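Cytoplasmic Protein STM1381 (Salmonella enterica subsp. enterica serovar Typhimurium, PDB 3SOZ) is of unknown function but probably belongs to the class I glutamine amidotransferase-like proteins. Local coordinates at residues V152-G157 with L180-L185. Numbering follows the deposited sequence.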
ATOM      1  N   VAL A 152       2.129  14.497   3.516  1.00 46.05           N
ATOM      2  CA  VAL A 152       2.917  15.521   2.872  1.00 45.84           C
ATOM      3  C   VAL A 152       4.026  15.788   3.870  1.00 45.67           C
ATOM      4  O   VAL A 152       3.762  16.277   4.979  1.00 45.36           O
ATOM      5  CB  VAL A 152       2.084  16.781   2.582  1.00 46.91           C
ATOM      6  CG1 VAL A 152       2.848  17.743   1.674  1.00 46.09           C
ATOM      7  CG2 VAL A 152       0.792  16.401   1.921  1.00 46.66           C
ATOM      8  N   GLU A 153       5.254  15.399   3.508  1.00 45.73           N
ATOM      9  CA  GLU A 153       6.378  15.531   4.434  1.00 46.48           C
ATOM     10  C   GLU A 153       6.988  16.862   4.162  1.00 46.96           C
ATOM     11  O   GLU A 153       7.166  17.225   2.992  1.00 47.01           O
ATOM     12  CB  GLU A 153       7.433  14.441   4.265  1.00 45.93           C
ATOM     13  CG  GLU A 153       6.888  13.059   4.306  1.00 48.18           C
ATOM     14  CD  GLU A 153       6.618  12.523   5.719  1.00 51.53           C
ATOM     15  OE1 GLU A 153       6.723  13.282   6.721  1.00 49.57           O
ATOM     16  OE2 GLU A 153       6.302  11.298   5.811  1.00 54.61           O
ATOM     17  N   LEU A 154       7.293  17.569   5.253  1.00 46.89           N
ATOM     18  CA  LEU A 154       7.804  18.924   5.231  1.00 46.69           C
ATOM     19  C   LEU A 154       9.038  18.931   6.093  1.00 47.10           C
ATOM     20  O   LEU A 154       9.023  19.437   7.240  1.00 47.29           O
ATOM     21  CB  LEU A 154       6.784  19.889   5.836  1.00 46.24           C
ATOM     22  CG  LEU A 154       5.443  19.949   5.106  1.00 48.06           C
ATOM     23  CD1 LEU A 154       4.432  20.768   5.893  1.00 45.78           C
ATOM     24  CD2 LEU A 154       5.594  20.408   3.630  1.00 47.27           C
ATOM     25  N   PRO A 155      10.120  18.351   5.575  1.00 46.88           N
ATOM     26  CA  PRO A 155      11.281  18.354   6.442  1.00 46.82           C
ATOM     27  C   PRO A 155      11.712  19.775   6.768  1.00 47.92           C
ATOM     28  O   PRO A 155      12.314  19.998   7.815  1.00 49.05           O
ATOM     29  CB  PRO A 155      12.349  17.630   5.641  1.00 45.82           C
ATOM     30  CG  PRO A 155      11.770  17.396   4.287  1.00 47.11           C
ATOM     31  CD  PRO A 155      10.299  17.586   4.328  1.00 46.51           C
ATOM     32  N   GLN A 156      11.415  20.723   5.879  1.00 48.61           N
ATOM     33  CA  GLN A 156      11.856  22.124   6.027  1.00 49.22           C
ATOM     34  C   GLN A 156      10.910  22.848   6.941  1.00 50.61           C
ATOM     35  O   GLN A 156      11.222  23.916   7.450  1.00 52.37           O
ATOM     36  CB  GLN A 156      11.905  22.856   4.696  1.00 47.95           C
ATOM     37  CG  GLN A 156      10.529  23.023   4.055  1.00 48.71           C
ATOM     38  CD  GLN A 156      10.086  21.800   3.210  1.00 47.15           C
ATOM     39  OE1 GLN A 156      10.224  20.649   3.599  1.00 48.02           O
ATOM     40  NE2 GLN A 156       9.587  22.069   2.056  1.00 48.05           N
ATOM     41  N   GLY A 157       9.754  22.255   7.172  1.00 51.21           N
ATOM     42  CA  GLY A 157       8.782  22.829   8.067  1.00 52.10           C
ATOM     43  C   GLY A 157       8.007  23.858   7.303  1.00 53.27           C
ATOM     44  O   GLY A 157       8.501  24.432   6.363  1.00 53.89           O
ATOM     45  N   LEU A 180       6.148  19.673  10.646  1.00 47.34           N
ATOM     46  CA  LEU A 180       6.977  18.906   9.723  1.00 46.46           C
ATOM     47  C   LEU A 180       6.243  17.972   8.740  1.00 46.41           C
ATOM     48  O   LEU A 180       6.889  17.286   7.911  1.00 46.30           O
ATOM     49  CB  LEU A 180       8.046  18.152  10.479  1.00 46.45           C
ATOM     50  CG  LEU A 180       8.945  19.014  11.359  1.00 47.75           C
ATOM     51  CD1 LEU A 180      10.083  18.182  11.908  1.00 49.18           C
ATOM     52  CD2 LEU A 180       9.503  20.098  10.505  1.00 48.22           C
ATOM     53  N   GLY A 181       4.912  17.955   8.805  1.00 45.22           N
ATOM     54  CA  GLY A 181       4.137  17.275   7.793  1.00 45.38           C
ATOM     55  C   GLY A 181       2.670  17.265   8.180  1.00 46.22           C
ATOM     56  O   GLY A 181       2.310  17.716   9.269  1.00 46.57           O
ATOM     57  N   TYR A 182       1.813  16.774   7.285  1.00 45.89           N
ATOM     58  CA  TYR A 182       0.401  16.676   7.574  1.00 46.30           C
ATOM     59  C   TYR A 182      -0.218  15.692   6.593  1.00 47.55           C
ATOM     60  O   TYR A 182       0.386  15.322   5.581  1.00 47.12           O
ATOM     61  CB  TYR A 182      -0.305  18.067   7.436  1.00 46.56           C
ATOM     62  CG  TYR A 182      -0.201  18.662   6.033  1.00 43.01           C
ATOM     63  CD1 TYR A 182       0.918  19.363   5.652  1.00 41.84           C
ATOM     64  CD2 TYR A 182      -1.186  18.473   5.093  1.00 42.44           C
ATOM     65  CE1 TYR A 182       1.058  19.879   4.404  1.00 39.12           C
ATOM     66  CE2 TYR A 182      -1.036  18.986   3.809  1.00 43.35           C
ATOM     67  CZ  TYR A 182       0.118  19.681   3.492  1.00 41.71           C
ATOM     68  OH  TYR A 182       0.329  20.212   2.238  1.00 45.64           O
ATOM     69  N   ASN A 183      -1.447  15.301   6.903  1.00 48.71           N
ATOM     70  CA  ASN A 183      -2.275  14.553   5.995  1.00 50.01           C
ATOM     71  C   ASN A 183      -2.986  15.505   5.035  1.00 51.23           C
ATOM     72  O   ASN A 183      -3.589  16.485   5.440  1.00 51.53           O
ATOM     73  CB  ASN A 183      -3.288  13.746   6.794  1.00 49.61           C
ATOM     74  CG  ASN A 183      -2.664  12.592   7.559  1.00 50.02           C
ATOM     75  OD1 ASN A 183      -2.473  12.650   8.781  1.00 47.73           O
ATOM     76  ND2 ASN A 183      -2.365  11.513   6.837  1.00 52.14           N
ATOM     77  N   LYS A 184      -2.925  15.199   3.750  1.00 53.18           N
ATOM     78  CA  LYS A 184      -3.480  16.051   2.743  1.00 53.96           C
ATOM     79  C   LYS A 184      -4.915  15.643   2.643  1.00 55.23           C
ATOM     80  O   LYS A 184      -5.189  14.466   2.403  1.00 54.84           O
ATOM     81  CB  LYS A 184      -2.801  15.809   1.411  1.00 54.25           C
ATOM     82  CG  LYS A 184      -3.369  16.627   0.283  1.00 54.33           C
ATOM     83  CD  LYS A 184      -2.577  16.440  -0.995  1.00 57.26           C
ATOM     84  CE  LYS A 184      -3.223  17.243  -2.144  1.00 58.49           C
ATOM     85  NZ  LYS A 184      -2.273  17.361  -3.290  1.00 59.52           N
ATOM     86  N   LEU A 185      -5.795  16.642   2.829  1.00 56.31           N
ATOM     87  CA  LEU A 185      -7.239  16.529   2.768  1.00 57.40           C
ATOM     88  C   LEU A 185      -7.870  17.618   1.890  1.00 59.05           C
ATOM     89  O   LEU A 185      -7.222  18.569   1.425  1.00 59.20           O
ATOM     90  CB  LEU A 185      -7.829  16.626   4.170  1.00 57.30           C
ATOM     91  CG  LEU A 185      -7.238  15.599   5.134  1.00 56.54           C
ATOM     92  CD1 LEU A 185      -7.382  16.038   6.537  1.00 55.96           C
ATOM     93  CD2 LEU A 185      -7.909  14.301   4.930  1.00 54.10           C
TER
HETATM   94  O   HOH W   1       8.411  14.854   7.792  1.00 49.40           O
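V152 lies over one face of the Y182 ring, its CB 3.9 Å from the ring centroid in a CH-pi contact, displaced toward the CZ side. From there CG1 reaches the phenol OH, and CG2 touches ring atom CE2 and CB of K184. L154 meets the same ring at its edge, where its CD1 lies in plane 3.8 Å from Y182 CD1. With Y182 CG set between the backbone N and the carbonyl carbon (chi1 61°), the ring runs alongside V152; its OH is hydrogen-bonded to D200 and N198. V152 and Y182 share one face of the antiparallel pair formed by strands 151-154 and 175-187, in the antiparallel part of a mixed sheet whose parallel strands are consistent with a class I glutamine amidotransferase-like fold. They form a hydrogen-bonded pair, V152 N to Y182 O at 2.8 Å and Y182 N to V152 O at 3.1 Å. Next comes the non-hydrogen-bonded pair of E153 and G181, CA atoms 4.4 Å apart. Beyond it, L154 N donates to L180 O from well above the carbonyl plane, at 2.7 Å. A water also donates to L180 O and lies doubtfully close to E153 OE1. E153 OE1 is hydrogen-bonded to W224 NE1, and OE2 salt-bridged to R151. A type I turn from L154 to G157 bends the chain; L180 CD2 packs 3.7 Å from G157 CA, and M94 of the second subunit packs against L180.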